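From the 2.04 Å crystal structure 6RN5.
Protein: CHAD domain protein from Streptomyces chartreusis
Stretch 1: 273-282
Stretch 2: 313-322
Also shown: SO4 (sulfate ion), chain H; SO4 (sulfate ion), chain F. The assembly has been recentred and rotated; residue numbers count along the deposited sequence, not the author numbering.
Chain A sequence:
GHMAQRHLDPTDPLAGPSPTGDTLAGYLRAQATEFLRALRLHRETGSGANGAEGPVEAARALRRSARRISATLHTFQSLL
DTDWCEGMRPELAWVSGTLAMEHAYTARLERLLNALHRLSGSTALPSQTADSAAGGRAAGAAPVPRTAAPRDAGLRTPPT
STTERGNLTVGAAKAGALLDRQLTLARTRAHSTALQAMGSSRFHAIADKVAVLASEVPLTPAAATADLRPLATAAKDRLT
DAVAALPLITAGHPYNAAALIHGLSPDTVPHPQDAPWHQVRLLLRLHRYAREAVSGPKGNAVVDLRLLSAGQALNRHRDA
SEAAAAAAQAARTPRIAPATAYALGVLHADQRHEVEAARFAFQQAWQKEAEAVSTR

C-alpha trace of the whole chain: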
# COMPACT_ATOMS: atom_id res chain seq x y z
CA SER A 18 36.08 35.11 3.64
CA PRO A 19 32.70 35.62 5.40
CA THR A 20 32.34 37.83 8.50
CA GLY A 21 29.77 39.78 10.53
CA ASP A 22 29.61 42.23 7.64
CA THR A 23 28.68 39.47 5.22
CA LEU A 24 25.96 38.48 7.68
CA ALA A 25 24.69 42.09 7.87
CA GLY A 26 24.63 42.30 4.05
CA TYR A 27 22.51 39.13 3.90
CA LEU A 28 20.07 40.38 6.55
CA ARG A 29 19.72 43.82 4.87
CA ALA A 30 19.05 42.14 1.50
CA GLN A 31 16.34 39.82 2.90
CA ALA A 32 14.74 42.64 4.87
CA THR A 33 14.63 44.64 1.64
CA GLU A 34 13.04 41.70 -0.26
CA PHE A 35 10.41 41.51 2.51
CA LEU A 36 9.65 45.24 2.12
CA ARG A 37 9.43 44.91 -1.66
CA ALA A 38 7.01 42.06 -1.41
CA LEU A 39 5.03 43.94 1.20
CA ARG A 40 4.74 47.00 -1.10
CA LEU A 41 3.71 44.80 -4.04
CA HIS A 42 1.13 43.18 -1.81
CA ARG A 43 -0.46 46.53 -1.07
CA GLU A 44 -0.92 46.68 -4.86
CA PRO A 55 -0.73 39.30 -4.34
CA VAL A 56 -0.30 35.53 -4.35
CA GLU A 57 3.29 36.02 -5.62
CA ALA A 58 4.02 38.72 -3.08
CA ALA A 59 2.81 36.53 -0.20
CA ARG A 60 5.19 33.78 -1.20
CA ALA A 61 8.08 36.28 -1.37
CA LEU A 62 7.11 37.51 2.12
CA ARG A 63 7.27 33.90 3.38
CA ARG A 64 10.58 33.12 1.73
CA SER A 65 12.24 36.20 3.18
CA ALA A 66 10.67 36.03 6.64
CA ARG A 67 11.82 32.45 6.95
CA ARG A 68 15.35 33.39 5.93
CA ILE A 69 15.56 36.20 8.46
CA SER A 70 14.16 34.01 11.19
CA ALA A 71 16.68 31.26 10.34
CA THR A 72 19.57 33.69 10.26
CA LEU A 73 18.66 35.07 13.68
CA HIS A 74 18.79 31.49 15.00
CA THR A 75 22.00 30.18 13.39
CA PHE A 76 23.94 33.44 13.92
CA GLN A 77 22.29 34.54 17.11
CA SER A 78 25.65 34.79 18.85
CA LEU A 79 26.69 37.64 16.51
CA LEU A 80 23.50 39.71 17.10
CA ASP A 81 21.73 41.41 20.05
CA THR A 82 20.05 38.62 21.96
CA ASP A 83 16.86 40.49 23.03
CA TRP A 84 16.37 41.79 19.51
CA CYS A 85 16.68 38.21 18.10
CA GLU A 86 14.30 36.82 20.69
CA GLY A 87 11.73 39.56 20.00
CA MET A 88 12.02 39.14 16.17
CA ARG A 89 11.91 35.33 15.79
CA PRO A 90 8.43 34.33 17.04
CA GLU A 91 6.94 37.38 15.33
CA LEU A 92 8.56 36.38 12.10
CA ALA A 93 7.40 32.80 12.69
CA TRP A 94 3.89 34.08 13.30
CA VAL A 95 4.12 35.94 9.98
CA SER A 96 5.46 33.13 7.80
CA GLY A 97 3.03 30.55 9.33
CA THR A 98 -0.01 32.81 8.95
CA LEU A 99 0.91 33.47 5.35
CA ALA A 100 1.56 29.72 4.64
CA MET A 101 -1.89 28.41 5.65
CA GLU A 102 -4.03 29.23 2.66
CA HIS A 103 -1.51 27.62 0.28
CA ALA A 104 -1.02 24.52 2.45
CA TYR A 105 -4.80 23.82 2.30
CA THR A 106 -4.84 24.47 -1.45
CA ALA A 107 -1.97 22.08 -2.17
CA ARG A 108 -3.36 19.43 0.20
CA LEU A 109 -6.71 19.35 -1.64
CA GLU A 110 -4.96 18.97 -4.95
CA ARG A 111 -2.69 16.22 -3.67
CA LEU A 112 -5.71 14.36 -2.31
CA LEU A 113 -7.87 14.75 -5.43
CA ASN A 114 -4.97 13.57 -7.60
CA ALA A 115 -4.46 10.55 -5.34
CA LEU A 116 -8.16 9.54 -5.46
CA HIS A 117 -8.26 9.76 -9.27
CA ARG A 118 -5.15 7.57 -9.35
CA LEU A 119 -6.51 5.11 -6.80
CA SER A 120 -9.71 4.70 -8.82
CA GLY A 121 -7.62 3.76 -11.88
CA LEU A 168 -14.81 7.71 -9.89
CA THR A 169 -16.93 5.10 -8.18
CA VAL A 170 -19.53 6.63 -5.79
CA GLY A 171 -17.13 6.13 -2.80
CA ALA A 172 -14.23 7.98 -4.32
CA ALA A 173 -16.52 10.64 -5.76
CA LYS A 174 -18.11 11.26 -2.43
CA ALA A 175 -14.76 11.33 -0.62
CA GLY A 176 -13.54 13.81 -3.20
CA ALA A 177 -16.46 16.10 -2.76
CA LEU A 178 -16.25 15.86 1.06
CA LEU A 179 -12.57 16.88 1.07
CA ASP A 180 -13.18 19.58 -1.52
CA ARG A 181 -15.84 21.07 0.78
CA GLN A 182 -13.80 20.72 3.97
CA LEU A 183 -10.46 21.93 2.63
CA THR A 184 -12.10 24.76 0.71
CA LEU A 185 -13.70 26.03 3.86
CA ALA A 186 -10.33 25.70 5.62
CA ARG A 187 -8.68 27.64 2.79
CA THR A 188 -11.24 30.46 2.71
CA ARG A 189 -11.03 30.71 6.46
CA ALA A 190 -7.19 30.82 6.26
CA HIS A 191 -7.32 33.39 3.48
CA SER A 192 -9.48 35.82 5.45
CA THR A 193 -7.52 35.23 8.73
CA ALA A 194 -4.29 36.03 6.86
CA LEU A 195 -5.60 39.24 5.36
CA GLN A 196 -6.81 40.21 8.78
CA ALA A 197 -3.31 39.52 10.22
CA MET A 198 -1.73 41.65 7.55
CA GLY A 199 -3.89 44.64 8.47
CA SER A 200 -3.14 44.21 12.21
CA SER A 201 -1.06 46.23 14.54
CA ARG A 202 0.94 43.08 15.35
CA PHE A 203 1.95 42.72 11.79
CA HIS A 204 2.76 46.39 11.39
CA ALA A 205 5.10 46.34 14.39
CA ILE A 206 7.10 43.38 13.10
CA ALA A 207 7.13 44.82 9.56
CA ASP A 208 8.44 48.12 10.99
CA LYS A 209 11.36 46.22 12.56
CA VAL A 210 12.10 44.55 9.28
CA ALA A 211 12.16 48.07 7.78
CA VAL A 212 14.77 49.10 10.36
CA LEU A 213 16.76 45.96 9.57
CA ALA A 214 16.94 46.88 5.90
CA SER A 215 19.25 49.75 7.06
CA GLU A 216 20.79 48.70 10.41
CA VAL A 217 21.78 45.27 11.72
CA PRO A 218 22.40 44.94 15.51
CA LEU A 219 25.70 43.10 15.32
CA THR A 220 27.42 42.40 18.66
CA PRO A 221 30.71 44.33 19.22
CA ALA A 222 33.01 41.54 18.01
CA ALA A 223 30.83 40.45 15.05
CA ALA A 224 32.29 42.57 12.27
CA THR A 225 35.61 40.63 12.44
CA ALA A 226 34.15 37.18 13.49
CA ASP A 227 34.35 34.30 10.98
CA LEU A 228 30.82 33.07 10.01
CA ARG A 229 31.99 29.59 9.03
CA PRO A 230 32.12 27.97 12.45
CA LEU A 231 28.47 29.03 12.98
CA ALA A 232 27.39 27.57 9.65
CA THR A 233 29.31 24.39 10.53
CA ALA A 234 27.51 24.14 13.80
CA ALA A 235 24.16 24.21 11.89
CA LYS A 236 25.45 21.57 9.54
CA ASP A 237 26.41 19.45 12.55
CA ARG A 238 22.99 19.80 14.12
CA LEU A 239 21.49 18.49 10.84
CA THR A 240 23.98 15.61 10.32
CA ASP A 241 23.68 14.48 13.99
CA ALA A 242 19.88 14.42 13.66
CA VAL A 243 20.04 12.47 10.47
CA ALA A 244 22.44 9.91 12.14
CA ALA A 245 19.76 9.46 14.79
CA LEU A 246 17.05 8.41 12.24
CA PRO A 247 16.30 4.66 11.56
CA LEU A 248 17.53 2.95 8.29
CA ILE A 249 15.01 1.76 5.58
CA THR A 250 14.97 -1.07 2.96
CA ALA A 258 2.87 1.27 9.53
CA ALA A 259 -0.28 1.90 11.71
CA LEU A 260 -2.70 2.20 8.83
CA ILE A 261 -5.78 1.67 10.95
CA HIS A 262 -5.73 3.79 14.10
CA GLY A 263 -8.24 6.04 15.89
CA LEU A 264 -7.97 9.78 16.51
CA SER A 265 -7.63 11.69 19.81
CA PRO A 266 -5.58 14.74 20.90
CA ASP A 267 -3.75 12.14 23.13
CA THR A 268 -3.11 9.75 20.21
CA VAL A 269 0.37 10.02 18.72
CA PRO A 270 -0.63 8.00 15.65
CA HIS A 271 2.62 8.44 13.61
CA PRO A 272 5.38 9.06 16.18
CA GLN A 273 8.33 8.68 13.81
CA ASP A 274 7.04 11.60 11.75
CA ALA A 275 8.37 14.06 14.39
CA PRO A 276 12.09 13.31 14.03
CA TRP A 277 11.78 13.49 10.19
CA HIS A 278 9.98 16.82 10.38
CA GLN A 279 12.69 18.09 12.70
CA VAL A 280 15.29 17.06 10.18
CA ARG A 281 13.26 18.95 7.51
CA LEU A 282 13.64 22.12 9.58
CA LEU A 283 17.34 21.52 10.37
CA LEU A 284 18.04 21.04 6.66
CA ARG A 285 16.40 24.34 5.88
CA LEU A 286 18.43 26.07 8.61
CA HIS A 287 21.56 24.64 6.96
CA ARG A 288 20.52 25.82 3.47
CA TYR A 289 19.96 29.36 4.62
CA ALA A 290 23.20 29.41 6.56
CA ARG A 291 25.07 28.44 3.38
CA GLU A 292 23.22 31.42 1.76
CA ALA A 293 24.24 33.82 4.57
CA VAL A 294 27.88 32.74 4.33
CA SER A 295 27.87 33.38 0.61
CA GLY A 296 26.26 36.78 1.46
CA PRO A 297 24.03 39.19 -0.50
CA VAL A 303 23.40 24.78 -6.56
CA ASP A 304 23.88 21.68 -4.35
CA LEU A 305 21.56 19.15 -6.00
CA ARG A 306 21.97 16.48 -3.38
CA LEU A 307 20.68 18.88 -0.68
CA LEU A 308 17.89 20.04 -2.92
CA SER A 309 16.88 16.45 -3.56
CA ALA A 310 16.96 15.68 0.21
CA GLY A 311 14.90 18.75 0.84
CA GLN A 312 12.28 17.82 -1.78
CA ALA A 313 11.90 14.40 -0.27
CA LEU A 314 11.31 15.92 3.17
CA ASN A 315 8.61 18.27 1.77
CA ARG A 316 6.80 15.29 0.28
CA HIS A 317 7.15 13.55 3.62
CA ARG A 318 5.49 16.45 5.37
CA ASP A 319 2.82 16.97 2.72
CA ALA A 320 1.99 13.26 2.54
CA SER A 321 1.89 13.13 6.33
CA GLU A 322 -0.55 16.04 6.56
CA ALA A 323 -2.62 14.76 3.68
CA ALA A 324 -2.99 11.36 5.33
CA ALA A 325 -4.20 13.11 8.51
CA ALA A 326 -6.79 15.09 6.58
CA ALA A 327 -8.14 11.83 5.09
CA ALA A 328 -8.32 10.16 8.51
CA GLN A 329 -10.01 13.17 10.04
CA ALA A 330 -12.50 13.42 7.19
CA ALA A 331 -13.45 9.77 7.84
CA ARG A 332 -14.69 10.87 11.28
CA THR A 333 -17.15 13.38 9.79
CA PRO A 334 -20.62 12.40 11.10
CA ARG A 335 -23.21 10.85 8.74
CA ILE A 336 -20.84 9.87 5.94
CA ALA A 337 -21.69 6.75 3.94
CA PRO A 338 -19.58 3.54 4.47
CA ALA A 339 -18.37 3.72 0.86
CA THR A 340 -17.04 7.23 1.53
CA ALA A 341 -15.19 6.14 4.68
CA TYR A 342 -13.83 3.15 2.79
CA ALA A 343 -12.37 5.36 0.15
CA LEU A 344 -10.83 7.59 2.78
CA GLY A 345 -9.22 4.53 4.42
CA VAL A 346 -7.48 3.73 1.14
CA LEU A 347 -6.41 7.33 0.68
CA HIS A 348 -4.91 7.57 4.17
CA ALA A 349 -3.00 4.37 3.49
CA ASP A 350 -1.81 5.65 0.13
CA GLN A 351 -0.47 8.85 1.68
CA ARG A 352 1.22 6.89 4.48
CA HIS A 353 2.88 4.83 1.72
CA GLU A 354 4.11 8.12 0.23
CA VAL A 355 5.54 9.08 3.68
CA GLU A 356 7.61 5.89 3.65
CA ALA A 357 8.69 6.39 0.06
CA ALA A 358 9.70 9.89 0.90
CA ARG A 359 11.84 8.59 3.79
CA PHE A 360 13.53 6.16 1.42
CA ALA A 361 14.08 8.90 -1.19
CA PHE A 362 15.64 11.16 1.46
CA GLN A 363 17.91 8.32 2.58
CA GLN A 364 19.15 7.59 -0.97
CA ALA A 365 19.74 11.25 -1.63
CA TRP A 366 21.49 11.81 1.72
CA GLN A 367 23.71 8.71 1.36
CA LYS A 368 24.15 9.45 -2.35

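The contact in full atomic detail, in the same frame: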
# COMPACT_ATOMS: atom_id res chain seq x y z
N GLN A 273 7.13 8.45 14.61
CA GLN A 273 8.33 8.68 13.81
C GLN A 273 8.27 9.87 12.89
O GLN A 273 9.31 10.34 12.46
CB GLN A 273 8.68 7.46 12.99
CG GLN A 273 9.12 6.28 13.84
CD GLN A 273 9.65 5.13 13.00
OE1 GLN A 273 10.46 5.33 12.09
NE2 GLN A 273 9.20 3.92 13.32
N ASP A 274 7.09 10.38 12.56
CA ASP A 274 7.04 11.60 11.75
C ASP A 274 7.83 12.75 12.40
O ASP A 274 8.44 13.54 11.68
CB ASP A 274 5.59 12.08 11.51
CG ASP A 274 4.86 11.26 10.41
OD1 ASP A 274 5.37 10.23 9.95
OD2 ASP A 274 3.76 11.65 10.04
N ALA A 275 7.80 12.86 13.73
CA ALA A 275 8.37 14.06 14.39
C ALA A 275 9.88 14.19 14.15
O ALA A 275 10.32 15.23 13.74
CB ALA A 275 8.02 14.13 15.89
N PRO A 276 10.65 13.13 14.34
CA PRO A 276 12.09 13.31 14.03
C PRO A 276 12.40 13.69 12.57
O PRO A 276 13.32 14.46 12.32
CB PRO A 276 12.71 11.95 14.38
CG PRO A 276 11.58 11.06 14.86
CD PRO A 276 10.38 11.92 15.14
N TRP A 277 11.66 13.13 11.62
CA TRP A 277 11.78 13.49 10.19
C TRP A 277 11.42 14.95 9.88
O TRP A 277 12.10 15.64 9.10
CB TRP A 277 10.90 12.58 9.36
CG TRP A 277 11.45 11.22 9.30
CD1 TRP A 277 11.22 10.20 10.16
CD2 TRP A 277 12.37 10.73 8.33
NE1 TRP A 277 11.92 9.09 9.78
CE2 TRP A 277 12.64 9.40 8.66
CE3 TRP A 277 12.98 11.28 7.22
CZ2 TRP A 277 13.48 8.61 7.92
CZ3 TRP A 277 13.82 10.49 6.47
CH2 TRP A 277 14.06 9.18 6.82
N HIS A 278 10.38 15.42 10.53
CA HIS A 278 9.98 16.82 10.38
C HIS A 278 10.95 17.76 11.04
O HIS A 278 11.16 18.88 10.54
CB HIS A 278 8.55 17.05 10.85
CG HIS A 278 7.54 16.35 9.97
ND1 HIS A 278 6.24 16.11 10.36
CD2 HIS A 278 7.69 15.78 8.75
CE1 HIS A 278 5.62 15.45 9.40
NE2 HIS A 278 6.47 15.23 8.41
N GLN A 279 11.57 17.31 12.13
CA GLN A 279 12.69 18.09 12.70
C GLN A 279 13.90 18.15 11.77
O GLN A 279 14.49 19.19 11.57
CB GLN A 279 13.08 17.51 14.07
CG GLN A 279 14.02 18.41 14.86
CD GLN A 279 13.48 19.84 14.98
OE1 GLN A 279 12.25 20.06 15.06
NE2 GLN A 279 14.38 20.81 14.99
N VAL A 280 14.27 17.04 11.19
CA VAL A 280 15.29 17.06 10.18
C VAL A 280 14.94 17.98 9.00
O VAL A 280 15.81 18.69 8.51
CB VAL A 280 15.64 15.63 9.75
CG1 VAL A 280 16.37 15.58 8.42
CG2 VAL A 280 16.48 14.99 10.85
N ARG A 281 13.68 18.02 8.58
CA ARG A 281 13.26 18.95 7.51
C ARG A 281 13.62 20.37 7.92
O ARG A 281 14.18 21.13 7.17
CB ARG A 281 11.75 18.90 7.29
CG ARG A 281 11.24 19.70 6.10
CD ARG A 281 9.73 19.56 5.92
NE ARG A 281 9.23 20.65 5.13
CZ ARG A 281 8.83 21.81 5.66
NH1 ARG A 281 8.82 21.99 6.97
NH2 ARG A 281 8.42 22.78 4.87
N LEU A 282 13.29 20.75 9.14
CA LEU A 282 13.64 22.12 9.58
C LEU A 282 15.15 22.36 9.69
O LEU A 282 15.60 23.44 9.35
CB LEU A 282 12.95 22.49 10.90
CG LEU A 282 11.43 22.46 10.88
CD1 LEU A 282 10.89 22.62 12.29
CD2 LEU A 282 10.81 23.50 9.96
N ALA A 313 12.44 15.59 -0.85
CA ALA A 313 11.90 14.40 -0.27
C ALA A 313 11.30 14.70 1.09
O ALA A 313 10.26 14.16 1.41
CB ALA A 313 12.98 13.36 -0.16
N LEU A 314 11.92 15.57 1.88
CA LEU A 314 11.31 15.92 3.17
C LEU A 314 10.03 16.77 3.04
O LEU A 314 9.14 16.67 3.88
CB LEU A 314 12.29 16.61 4.09
CG LEU A 314 13.51 15.74 4.40
CD1 LEU A 314 14.57 16.50 5.21
CD2 LEU A 314 13.12 14.46 5.09
N ASN A 315 9.91 17.58 1.99
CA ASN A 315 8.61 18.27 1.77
C ASN A 315 7.49 17.28 1.40
O ASN A 315 6.35 17.45 1.79
CB ASN A 315 8.70 19.34 0.68
CG ASN A 315 9.53 20.55 1.08
OD1 ASN A 315 9.80 20.82 2.28
ND2 ASN A 315 9.93 21.30 0.07
N ARG A 316 7.80 16.25 0.63
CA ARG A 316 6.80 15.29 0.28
C ARG A 316 6.41 14.52 1.51
O ARG A 316 5.25 14.20 1.71
CB ARG A 316 7.29 14.39 -0.86
CG ARG A 316 7.13 15.10 -2.22
CD ARG A 316 8.27 14.85 -3.18
NE ARG A 316 8.57 13.43 -3.39
CZ ARG A 316 9.80 12.91 -3.51
NH1 ARG A 316 10.90 13.65 -3.41
NH2 ARG A 316 9.93 11.59 -3.69
N HIS A 317 7.39 14.23 2.36
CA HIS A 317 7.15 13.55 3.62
C HIS A 317 6.11 14.32 4.45
O HIS A 317 5.14 13.78 4.94
CB HIS A 317 8.46 13.39 4.37
CG HIS A 317 8.35 12.60 5.63
ND1 HIS A 317 7.67 13.05 6.73
CD2 HIS A 317 8.83 11.38 5.97
CE1 HIS A 317 7.75 12.15 7.70
NE2 HIS A 317 8.45 11.13 7.27
N ARG A 318 6.33 15.60 4.59
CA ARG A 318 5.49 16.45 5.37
C ARG A 318 4.11 16.59 4.74
O ARG A 318 3.12 16.46 5.43
CB ARG A 318 6.16 17.82 5.51
CG ARG A 318 5.56 18.72 6.58
CD ARG A 318 4.46 19.59 6.05
NE ARG A 318 4.91 20.49 4.99
CZ ARG A 318 5.16 21.79 5.15
NH1 ARG A 318 5.03 22.40 6.34
NH2 ARG A 318 5.53 22.50 4.10
N ASP A 319 4.07 16.83 3.43
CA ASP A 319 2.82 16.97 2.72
C ASP A 319 2.05 15.67 2.75
O ASP A 319 0.85 15.68 2.99
CB ASP A 319 3.03 17.40 1.23
CG ASP A 319 3.57 18.84 1.09
OD1 ASP A 319 3.57 19.63 2.07
OD2 ASP A 319 4.04 19.17 0.00
N ALA A 320 2.71 14.54 2.50
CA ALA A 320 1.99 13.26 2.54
C ALA A 320 1.47 12.97 3.96
O ALA A 320 0.36 12.45 4.16
CB ALA A 320 2.89 12.14 2.03
N SER A 321 2.30 13.28 4.95
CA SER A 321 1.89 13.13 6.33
C SER A 321 0.61 13.91 6.64
O SER A 321 -0.34 13.35 7.20
CB SER A 321 3.03 13.56 7.25
OG SER A 321 2.63 13.45 8.59
N GLU A 322 0.57 15.17 6.23
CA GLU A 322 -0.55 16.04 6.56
C GLU A 322 -1.78 15.64 5.71
O GLU A 322 -2.92 15.71 6.15
CB GLU A 322 -0.20 17.53 6.32
CG GLU A 322 0.57 18.26 7.41
CD GLU A 322 -0.18 18.34 8.74
OE1 GLU A 322 -1.43 18.46 8.78
OE2 GLU A 322 0.47 18.27 9.80
S SO4 H . 5.21 6.23 11.81
O1 SO4 H . 5.51 6.07 13.27
O2 SO4 H . 5.46 7.69 11.52
O3 SO4 H . 6.16 5.51 10.96
O4 SO4 H . 3.82 5.70 11.51
S SO4 F . 6.65 25.91 6.07
O1 SO4 F . 7.02 27.32 6.38
O2 SO4 F . 7.01 25.61 4.68
O3 SO4 F . 7.36 24.92 6.98
O4 SO4 F . 5.18 25.83 6.18

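The most unusual feature of this contact is a close pair of like charges: Arg281 NH2 and Arg318 NH2 lie 3.0 Å apart, yet both are donors, so no hydrogen bond joins them. The guanidinium of each lies over a face of the other, and a sulfate ion (chain F), probably from the crystallisation liquor, supplies the compensating negative charge. Arg281 NH2 donates to O2 and O3 of this sulfate, each at 3.2 Å, and Arg281 NH1 to its O3 at 3.3 Å; Arg318 binds the same ion more weakly, its best-aligned bond running from NH1 to sulfate O4 (3.4 Å, 163°). Arg281 is also fixed from the protein side, because its NE donates to Asn315 OD1 at 2.9 Å and 154°, with the acceptor near the guanidinium plane.

The two helices run at 137° between their N-to-C directions, and their axes approach to 9.7 Å. CA separations shrink along the register, from 7.6 Å for Asp274–Ser321 to 6.7 Å for His278–Arg318 and 5.6 Å for Arg281–Leu314. At the wider end, Ser321 OG spans the gap by donating to Asp274 OD2 at 2.6 Å.

Between these polar ends sit the rings. His278 NE2 donates to His317 ND1 at 3.0 Å, but the 121° angle at the hydrogen makes this bond weak; the ring planes stand at 90°. Arg318 CG covers one face of His278, 4.2 Å from the centroid and 17° off the normal. Trp277 CB similarly lies 3.8 Å from the His317 centroid, 28° off the normal. The Trp277 five-membered ring is nearly parallel to His317 (16°), but the rings are slid apart and barely overlap.

Leu314 closes the apolar part of the contact: its CD2 meets Trp277 CE3 at the indole edge, and its CD1 meets Val280 CG1, both at 3.8 Å.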